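Local coordinates for protein (lectin) (Hyacinthoides hispanica, PDB 1B2P) that probably binds mannose, as a bulb lectin of the monocot family built as a four-subunit assembly, at residues H30-I35 against L44-N49; W52-G57 against T82-P87. All coordinates share one frame; numbering follows the deposited sequence.

Interaction 1: H30-I35 against L44-N49; sequences HVYRFI and LYDNNN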
ATOM      1  N   HIS A  30       5.508 -15.073  -1.089  1.00 19.75           N
ATOM      2  CA  HIS A  30       4.537 -15.505  -2.121  1.00 19.89           C
ATOM      3  C   HIS A  30       3.585 -14.338  -2.466  1.00 18.45           C
ATOM      4  O   HIS A  30       2.964 -13.785  -1.557  1.00 23.42           O
ATOM      5  CB  HIS A  30       3.648 -16.610  -1.554  1.00 22.52           C
ATOM      6  CG  HIS A  30       4.420 -17.902  -1.435  1.00 27.26           C
ATOM      7  ND1 HIS A  30       4.201 -19.042  -2.172  1.00 26.79           N
ATOM      8  CD2 HIS A  30       5.510 -18.140  -0.624  1.00 30.83           C
ATOM      9  CE1 HIS A  30       5.080 -19.962  -1.815  1.00 31.73           C
ATOM     10  NE2 HIS A  30       5.883 -19.457  -0.887  1.00 34.14           N
ATOM     11  N   VAL A  31       3.292 -14.315  -3.737  1.00 17.48           N
ATOM     12  CA  VAL A  31       2.315 -13.348  -4.255  1.00 16.78           C
ATOM     13  C   VAL A  31       1.081 -14.175  -4.576  1.00 17.27           C
ATOM     14  O   VAL A  31       1.187 -15.045  -5.478  1.00 19.26           O
ATOM     15  CB  VAL A  31       2.926 -12.596  -5.419  1.00 19.29           C
ATOM     16  CG1 VAL A  31       1.960 -11.646  -6.108  1.00 20.57           C
ATOM     17  CG2 VAL A  31       4.156 -11.777  -4.952  1.00 23.18           C
ATOM     18  N   TYR A  32      -0.071 -13.751  -4.078  1.00 13.95           N
ATOM     19  CA  TYR A  32      -1.320 -14.531  -4.393  1.00 14.31           C
ATOM     20  C   TYR A  32      -2.057 -13.604  -5.334  1.00 14.96           C
ATOM     21  O   TYR A  32      -2.143 -12.425  -5.046  1.00 15.06           O
ATOM     22  CB  TYR A  32      -2.134 -14.771  -3.171  1.00 14.81           C
ATOM     23  CG  TYR A  32      -1.500 -15.699  -2.162  1.00 15.09           C
ATOM     24  CD1 TYR A  32      -0.550 -16.650  -2.543  1.00 16.64           C
ATOM     25  CD2 TYR A  32      -1.942 -15.622  -0.863  1.00 16.72           C
ATOM     26  CE1 TYR A  32      -0.019 -17.440  -1.527  1.00 16.65           C
ATOM     27  CE2 TYR A  32      -1.441 -16.484   0.149  1.00 17.00           C
ATOM     28  CZ  TYR A  32      -0.468 -17.356  -0.255  1.00 18.44           C
ATOM     29  OH  TYR A  32       0.033 -18.244   0.709  1.00 20.92           O
ATOM     30  N   ARG A  33      -2.441 -14.080  -6.540  1.00 13.07           N
ATOM     31  CA  ARG A  33      -3.135 -13.175  -7.452  1.00 16.03           C
ATOM     32  C   ARG A  33      -4.366 -13.904  -7.900  1.00 16.44           C
ATOM     33  O   ARG A  33      -4.359 -15.070  -8.303  1.00 17.13           O
ATOM     34  CB  ARG A  33      -2.301 -12.892  -8.736  1.00 17.86           C
ATOM     35  CG  ARG A  33      -1.141 -11.937  -8.468  1.00 23.66           C
ATOM     36  CD  ARG A  33      -0.410 -11.755  -9.874  1.00 26.83           C
ATOM     37  NE  ARG A  33       0.192 -13.080 -10.194  1.00 33.66           N
ATOM     38  CZ  ARG A  33       0.390 -13.625 -11.396  1.00 37.49           C
ATOM     39  NH1 ARG A  33       0.016 -12.909 -12.466  1.00 41.81           N
ATOM     40  NH2 ARG A  33       0.928 -14.847 -11.562  1.00 35.12           N
ATOM     41  N   PHE A  34      -5.496 -13.182  -7.935  1.00 12.43           N
ATOM     42  CA  PHE A  34      -6.740 -13.807  -8.412  1.00 13.38           C
ATOM     43  C   PHE A  34      -7.066 -12.952  -9.621  1.00 16.72           C
ATOM     44  O   PHE A  34      -7.422 -11.783  -9.529  1.00 15.40           O
ATOM     45  CB  PHE A  34      -7.870 -13.566  -7.399  1.00 15.01           C
ATOM     46  CG  PHE A  34      -9.169 -14.300  -7.609  1.00 15.67           C
ATOM     47  CD1 PHE A  34      -9.194 -15.706  -7.765  1.00 16.66           C
ATOM     48  CD2 PHE A  34     -10.335 -13.571  -7.653  1.00 16.13           C
ATOM     49  CE1 PHE A  34     -10.424 -16.290  -7.912  1.00 17.73           C
ATOM     50  CE2 PHE A  34     -11.586 -14.194  -7.833  1.00 16.99           C
ATOM     51  CZ  PHE A  34     -11.606 -15.547  -7.952  1.00 18.10           C
ATOM     52  N   ILE A  35      -6.854 -13.503 -10.868  1.00 14.09           N
ATOM     53  CA  ILE A  35      -6.851 -12.658 -12.052  1.00 13.49           C
ATOM     54  C   ILE A  35      -7.884 -13.117 -13.133  1.00 15.57           C
ATOM     55  O   ILE A  35      -8.039 -14.274 -13.323  1.00 15.89           O
ATOM     56  CB  ILE A  35      -5.436 -12.668 -12.669  1.00 18.61           C
ATOM     57  CG1 ILE A  35      -5.342 -11.885 -13.986  1.00 18.84           C
ATOM     58  CG2 ILE A  35      -4.863 -14.090 -12.762  1.00 21.03           C
ATOM     59  CD1 ILE A  35      -3.885 -11.510 -14.229  1.00 23.71           C
ATOM     60  N   LEU A  44      -6.622 -18.403  -9.699  1.00 14.19           N
ATOM     61  CA  LEU A  44      -5.839 -18.012  -8.480  1.00 13.34           C
ATOM     62  C   LEU A  44      -4.418 -18.623  -8.625  1.00 14.77           C
ATOM     63  O   LEU A  44      -4.300 -19.823  -8.813  1.00 16.02           O
ATOM     64  CB  LEU A  44      -6.499 -18.626  -7.282  1.00 14.54           C
ATOM     65  CG  LEU A  44      -5.788 -18.444  -5.906  1.00 16.28           C
ATOM     66  CD1 LEU A  44      -5.824 -16.947  -5.548  1.00 17.59           C
ATOM     67  CD2 LEU A  44      -6.570 -19.273  -4.912  1.00 19.98           C
ATOM     68  N   TYR A  45      -3.448 -17.753  -8.585  1.00 13.32           N
ATOM     69  CA  TYR A  45      -2.045 -18.125  -8.689  1.00 15.67           C
ATOM     70  C   TYR A  45      -1.381 -17.969  -7.305  1.00 19.76           C
ATOM     71  O   TYR A  45      -1.680 -17.094  -6.527  1.00 18.19           O
ATOM     72  CB  TYR A  45      -1.288 -17.207  -9.586  1.00 16.17           C
ATOM     73  CG  TYR A  45      -1.580 -17.519 -11.056  1.00 19.11           C
ATOM     74  CD1 TYR A  45      -0.881 -18.540 -11.711  1.00 20.38           C
ATOM     75  CD2 TYR A  45      -2.545 -16.807 -11.737  1.00 16.98           C
ATOM     76  CE1 TYR A  45      -1.170 -18.727 -13.069  1.00 21.17           C
ATOM     77  CE2 TYR A  45      -2.884 -16.988 -13.086  1.00 20.65           C
ATOM     78  CZ  TYR A  45      -2.102 -17.994 -13.706  1.00 22.05           C
ATOM     79  OH  TYR A  45      -2.420 -18.301 -15.002  1.00 24.42           O
ATOM     80  N   ASP A  46      -0.487 -18.938  -7.020  1.00 17.68           N
ATOM     81  CA  ASP A  46       0.459 -18.717  -5.874  1.00 14.22           C
ATOM     82  C   ASP A  46       1.767 -18.499  -6.549  1.00 18.93           C
ATOM     83  O   ASP A  46       2.256 -19.483  -7.182  1.00 20.13           O
ATOM     84  CB  ASP A  46       0.406 -19.953  -4.969  1.00 15.70           C
ATOM     85  CG  ASP A  46       1.406 -19.907  -3.780  1.00 17.24           C
ATOM     86  OD1 ASP A  46       2.323 -19.117  -3.883  1.00 20.63           O
ATOM     87  OD2 ASP A  46       1.077 -20.680  -2.875  1.00 19.11           O
ATOM     88  N   ASN A  47       2.370 -17.353  -6.614  1.00 18.45           N
ATOM     89  CA  ASN A  47       3.488 -17.092  -7.518  1.00 20.58           C
ATOM     90  C   ASN A  47       3.120 -17.375  -8.955  1.00 22.18           C
ATOM     91  O   ASN A  47       2.080 -16.892  -9.408  1.00 19.02           O
ATOM     92  CB  ASN A  47       4.728 -17.838  -6.980  1.00 21.41           C
ATOM     93  CG  ASN A  47       5.256 -17.189  -5.709  1.00 24.39           C
ATOM     94  OD1 ASN A  47       5.949 -17.921  -4.993  1.00 27.68           O
ATOM     95  ND2 ASN A  47       5.056 -15.913  -5.516  1.00 19.69           N
ATOM     96  N   ASN A  48       3.939 -18.237  -9.645  1.00 22.58           N
ATOM     97  CA  ASN A  48       3.495 -18.499 -11.003  1.00 25.42           C
ATOM     98  C   ASN A  48       2.722 -19.798 -11.107  1.00 22.99           C
ATOM     99  O   ASN A  48       2.488 -20.150 -12.269  1.00 28.12           O
ATOM    100  CB  ASN A  48       4.678 -18.451 -11.972  1.00 30.27           C
ATOM    101  CG  ASN A  48       5.199 -17.017 -12.076  1.00 36.36           C
ATOM    102  OD1 ASN A  48       6.337 -16.905 -11.635  1.00 41.07           O
ATOM    103  ND2 ASN A  48       4.471 -16.026 -12.546  1.00 38.03           N
ATOM    104  N   ASN A  49       2.279 -20.450 -10.065  1.00 22.45           N
ATOM    105  CA  ASN A  49       1.624 -21.746 -10.134  1.00 20.11           C
ATOM    106  C   ASN A  49       0.119 -21.532 -10.031  1.00 21.38           C
ATOM    107  O   ASN A  49      -0.408 -21.023  -8.971  1.00 21.58           O
ATOM    108  CB  ASN A  49       2.140 -22.549  -8.934  1.00 20.29           C
ATOM    109  CG  ASN A  49       3.635 -22.835  -9.170  1.00 26.94           C
ATOM    110  OD1 ASN A  49       4.053 -23.197 -10.303  1.00 28.44           O
ATOM    111  ND2 ASN A  49       4.437 -22.574  -8.122  1.00 32.36           N
TER
HETATM  112  O   HOH W   1       0.794 -14.806  -8.233  1.00 23.15           O
HETATM  113  O   HOH W   2       1.625 -20.316  -0.375  1.00 31.09           O

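Interaction 2: W52-G57 against T82-P87; sequences WATNTG and TVWQSP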
ATOM      1  N   TRP A  52      -6.141 -22.704  -8.595  1.00 16.53           N
ATOM      2  CA  TRP A  52      -7.540 -22.937  -8.788  1.00 16.00           C
ATOM      3  C   TRP A  52      -7.994 -22.104  -9.987  1.00 15.39           C
ATOM      4  O   TRP A  52      -7.400 -21.046 -10.235  1.00 17.31           O
ATOM      5  CB  TRP A  52      -8.311 -22.344  -7.522  1.00 15.56           C
ATOM      6  CG  TRP A  52      -9.796 -22.498  -7.582  1.00 16.07           C
ATOM      7  CD1 TRP A  52     -10.606 -23.496  -7.139  1.00 17.12           C
ATOM      8  CD2 TRP A  52     -10.762 -21.544  -8.130  1.00 15.80           C
ATOM      9  NE1 TRP A  52     -11.978 -23.304  -7.379  1.00 20.59           N
ATOM     10  CE2 TRP A  52     -12.016 -22.073  -7.985  1.00 19.54           C
ATOM     11  CE3 TRP A  52     -10.568 -20.345  -8.765  1.00 17.21           C
ATOM     12  CZ2 TRP A  52     -13.196 -21.438  -8.468  1.00 18.86           C
ATOM     13  CZ3 TRP A  52     -11.725 -19.665  -9.241  1.00 17.85           C
ATOM     14  CH2 TRP A  52     -13.006 -20.251  -9.097  1.00 17.99           C
ATOM     15  N   ALA A  53      -9.035 -22.619 -10.695  1.00 15.63           N
ATOM     16  CA  ALA A  53      -9.519 -21.799 -11.807  1.00 14.06           C
ATOM     17  C   ALA A  53     -10.979 -22.124 -12.108  1.00 13.44           C
ATOM     18  O   ALA A  53     -11.417 -23.213 -11.698  1.00 16.68           O
ATOM     19  CB  ALA A  53      -8.714 -22.093 -13.090  1.00 18.53           C
ATOM     20  N   THR A  54     -11.642 -21.198 -12.853  1.00 15.95           N
ATOM     21  CA  THR A  54     -12.990 -21.536 -13.281  1.00 16.49           C
ATOM     22  C   THR A  54     -12.926 -22.491 -14.543  1.00 17.81           C
ATOM     23  O   THR A  54     -13.974 -23.133 -14.711  1.00 20.00           O
ATOM     24  CB  THR A  54     -13.682 -20.225 -13.819  1.00 16.46           C
ATOM     25  OG1 THR A  54     -12.870 -19.511 -14.683  1.00 16.07           O
ATOM     26  CG2 THR A  54     -13.920 -19.292 -12.562  1.00 16.15           C
ATOM     27  N   ASN A  55     -11.762 -22.659 -15.067  1.00 18.71           N
ATOM     28  CA  ASN A  55     -11.603 -23.564 -16.242  1.00 21.65           C
ATOM     29  C   ASN A  55     -12.468 -23.122 -17.402  1.00 24.34           C
ATOM     30  O   ASN A  55     -13.137 -23.966 -18.049  1.00 25.05           O
ATOM     31  CB  ASN A  55     -12.016 -24.997 -15.816  1.00 24.98           C
ATOM     32  CG  ASN A  55     -11.001 -25.527 -14.803  1.00 29.82           C
ATOM     33  OD1 ASN A  55     -11.443 -26.150 -13.801  1.00 35.01           O
ATOM     34  ND2 ASN A  55      -9.759 -25.284 -15.148  1.00 30.83           N
ATOM     35  N   THR A  56     -12.434 -21.826 -17.693  1.00 18.67           N
ATOM     36  CA  THR A  56     -13.286 -21.252 -18.708  1.00 18.59           C
ATOM     37  C   THR A  56     -12.415 -20.722 -19.828  1.00 16.06           C
ATOM     38  O   THR A  56     -12.840 -19.806 -20.574  1.00 20.41           O
ATOM     39  CB  THR A  56     -14.291 -20.219 -18.125  1.00 19.36           C
ATOM     40  OG1 THR A  56     -13.510 -19.301 -17.282  1.00 19.47           O
ATOM     41  CG2 THR A  56     -15.359 -20.945 -17.409  1.00 19.21           C
ATOM     42  N   GLY A  57     -11.097 -21.059 -19.900  1.00 17.52           N
ATOM     43  CA  GLY A  57     -10.229 -20.467 -20.918  1.00 18.18           C
ATOM     44  C   GLY A  57     -10.736 -20.843 -22.375  1.00 21.15           C
ATOM     45  O   GLY A  57     -11.299 -21.920 -22.496  1.00 22.95           O
ATOM     46  N   THR A  82     -23.025 -15.685 -19.794  1.00 25.15           N
ATOM     47  CA  THR A  82     -22.374 -16.092 -18.522  1.00 24.51           C
ATOM     48  C   THR A  82     -21.748 -17.462 -18.789  1.00 26.32           C
ATOM     49  O   THR A  82     -22.396 -18.453 -19.133  1.00 27.87           O
ATOM     50  CB  THR A  82     -23.423 -16.202 -17.412  1.00 26.73           C
ATOM     51  OG1 THR A  82     -23.941 -14.855 -17.242  1.00 28.36           O
ATOM     52  CG2 THR A  82     -22.847 -16.730 -16.104  1.00 28.84           C
ATOM     53  N   VAL A  83     -20.448 -17.616 -18.542  1.00 21.55           N
ATOM     54  CA  VAL A  83     -19.777 -18.843 -18.773  1.00 20.00           C
ATOM     55  C   VAL A  83     -19.385 -19.618 -17.530  1.00 21.24           C
ATOM     56  O   VAL A  83     -19.115 -20.803 -17.499  1.00 20.81           O
ATOM     57  CB  VAL A  83     -18.525 -18.685 -19.615  1.00 21.94           C
ATOM     58  CG1 VAL A  83     -18.859 -18.195 -21.034  1.00 22.67           C
ATOM     59  CG2 VAL A  83     -17.476 -17.717 -19.010  1.00 22.52           C
ATOM     60  N   TRP A  84     -19.666 -18.946 -16.316  1.00 17.60           N
ATOM     61  CA  TRP A  84     -19.359 -19.667 -15.106  1.00 17.06           C
ATOM     62  C   TRP A  84     -20.087 -18.943 -13.912  1.00 16.68           C
ATOM     63  O   TRP A  84     -20.099 -17.750 -14.085  1.00 17.62           O
ATOM     64  CB  TRP A  84     -17.853 -19.708 -14.766  1.00 20.44           C
ATOM     65  CG  TRP A  84     -17.498 -20.512 -13.555  1.00 21.59           C
ATOM     66  CD1 TRP A  84     -17.178 -21.869 -13.482  1.00 23.07           C
ATOM     67  CD2 TRP A  84     -17.374 -20.028 -12.182  1.00 20.21           C
ATOM     68  NE1 TRP A  84     -16.936 -22.189 -12.173  1.00 24.98           N
ATOM     69  CE2 TRP A  84     -17.042 -21.111 -11.357  1.00 21.84           C
ATOM     70  CE3 TRP A  84     -17.490 -18.724 -11.682  1.00 21.76           C
ATOM     71  CZ2 TRP A  84     -16.848 -20.980  -9.972  1.00 23.00           C
ATOM     72  CZ3 TRP A  84     -17.297 -18.603 -10.285  1.00 19.98           C
ATOM     73  CH2 TRP A  84     -16.966 -19.705  -9.465  1.00 21.09           C
ATOM     74  N   GLN A  85     -20.569 -19.713 -12.985  1.00 16.99           N
ATOM     75  CA  GLN A  85     -21.072 -19.009 -11.766  1.00 17.59           C
ATOM     76  C   GLN A  85     -20.769 -19.847 -10.583  1.00 18.41           C
ATOM     77  O   GLN A  85     -20.816 -21.103 -10.664  1.00 18.62           O
ATOM     78  CB  GLN A  85     -22.576 -18.754 -11.957  1.00 22.97           C
ATOM     79  CG  GLN A  85     -23.426 -20.002 -12.104  1.00 28.64           C
ATOM     80  CD  GLN A  85     -24.841 -19.516 -12.503  1.00 38.51           C
ATOM     81  OE1 GLN A  85     -25.047 -18.844 -13.517  1.00 42.28           O
ATOM     82  NE2 GLN A  85     -25.771 -19.808 -11.614  1.00 42.03           N
ATOM     83  N   SER A  86     -20.579 -19.174  -9.442  1.00 15.36           N
ATOM     84  CA  SER A  86     -20.375 -20.023  -8.233  1.00 15.01           C
ATOM     85  C   SER A  86     -21.717 -20.608  -7.963  1.00 17.55           C
ATOM     86  O   SER A  86     -22.845 -20.211  -8.169  1.00 18.64           O
ATOM     87  CB  SER A  86     -19.777 -19.100  -7.104  1.00 17.57           C
ATOM     88  OG  SER A  86     -20.716 -18.036  -6.853  1.00 18.53           O
ATOM     89  N   PRO A  87     -21.734 -21.728  -7.153  1.00 18.03           N
ATOM     90  CA  PRO A  87     -22.887 -22.581  -7.071  1.00 21.00           C
ATOM     91  C   PRO A  87     -23.839 -22.287  -5.994  1.00 23.10           C
ATOM     92  O   PRO A  87     -24.798 -23.077  -5.850  1.00 27.89           O
ATOM     93  CB  PRO A  87     -22.180 -23.940  -6.732  1.00 23.06           C
ATOM     94  CG  PRO A  87     -20.951 -23.591  -5.982  1.00 23.30           C
ATOM     95  CD  PRO A  87     -20.454 -22.341  -6.660  1.00 20.97           C
TER

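Interaction 1: H30-I35 against L44-N49
Antiparallel pairing of a beta hairpin joins Arg-33 to Tyr-45, the last position of the Q-x-D-x-N-x-V-x-Y motif that in related bulb lectins forms the mannose site. The two form a hydrogen-bonded pair: Tyr-45 N to Arg-33 O is 2.8 Å and Arg-33 N to Tyr-45 O is 3.1 Å. Asn-47 N to Val-31 O prolongs the ladder into the type II' turn of Asp-46 to Asn-49. The Arg-33 chain bends at chi3 (-67°), and the NH2 end of its guanidinium lies over one face of the Tyr-45 ring, NH2 3.7 Å from Tyr-45 CG, the planes 23° apart. In its own plane NH2 donates to Asn-47 O (3.2 Å), while water 1 accepts from NE and donates to the carbonyls of Val-31 and Asn-47. Ile-35 CG2 meets the same tyrosine at its edge, 3.5 Å from CE2; the tyrosine OH bonds to Gln-37. On the Tyr-32 side, His-30 ND1 points in its ring plane at the syn lone pair of Asp-46 OD1, a short 2.5 Å bond. Asp-46 OD2 receives water 2, which also binds Tyr-32 OH, and forms a salt bridge with Arg-103. Shared between a histidine and an arginine, the Asp-46 carboxylate would probably stay ionised and favour a protonated His-30, whereas the in-plane bonds of NH2 and NE would limit rotation of the Arg-33 guanidinium.

Interaction 2: W52-G57 against T82-P87
CB of Trp-84 meets the methyl CG2 of Thr-56 at 3.8 Å, the side chains crossing at about a right angle. From there chi1 of -177° sets CG anti to the backbone N, and CG comes 3.8 Å from Thr-54 CB. On the pyrrole side, CD1 passes 3.7 Å from the carbonyl O of Thr-54, and NE1 runs near that O and Thr-54 CB. CD2 lies 3.6 Å from Thr-54 CG2, and CE3 is almost as close to that methyl, with CE2 and CZ3 nearby. These approaches add up to a CH-pi contact: CG2 sits over the six-membered ring, 3.7 Å from its centroid and 19° off the normal. The opposite face carries the backbone N of Ser-86, offset toward the rim.

Such tryptophan packing belongs to the interior of the beta-prism II fold, in which sheets related by approximate threefold symmetry turn side chains inward. Val-83 and Trp-84 both oppose Val-75 in a classic beta bulge, and both direct their CB atoms at the 52-57 segment; Val-83 CG2 reaches Thr-56 CB. Thr-54 OG1 donates to Thr-56 OG1 (2.7 Å) and accepts from Leu-42 N, while Thr-56 OG1 bonds to the carbonyl of Cys-40, itself disulfide-linked to Cys-63. The threonine hydroxyls are thus occupied, while the Thr-54 methyl covers the indole and the Thr-56 methyl packs on Trp-84 CB and Val-83 O.

At the tip, Trp-84 CZ2 stands 4.0 Å from Trp-52 CZ2, and Trp-84 CH2 also reaches Trp-52 CH2. The two indoles come tip to tip in an offset edge-to-face pair, six-membered planes at 81°, the edge of Trp-52 turned toward the face of Trp-84. Thr-115 of the third subunit packs on Trp-52, and Trp-113 of that subunit on Ser-86 and Pro-87, consistent with the C-terminal strand exchange known in this family.

How the interactions relate
From the N terminus, strand 30-36 is followed by strand 42-46, so interaction 1 closes a hairpin with a five-residue loop, 37-41, eight residues separating the segments. The chain turns into strand 49-53, whose end opens interaction 2; this closes an excursion of 24 residues that returns in strand 82-85. The two loops run in series and neither nest nor cross. Interaction 1 works within one four-stranded sheet, while interaction 2 ties that sheet to strand 82-85, outermost within this chain in another four-stranded sheet. Their centres are about 17 Å apart, yet they meet: Leu-44 N lies 2.8 Å from Trp-52 O, a probable hydrogen bond, and Phe-34 CE1 packs on Trp-52 CZ3. Both touch the third subunit.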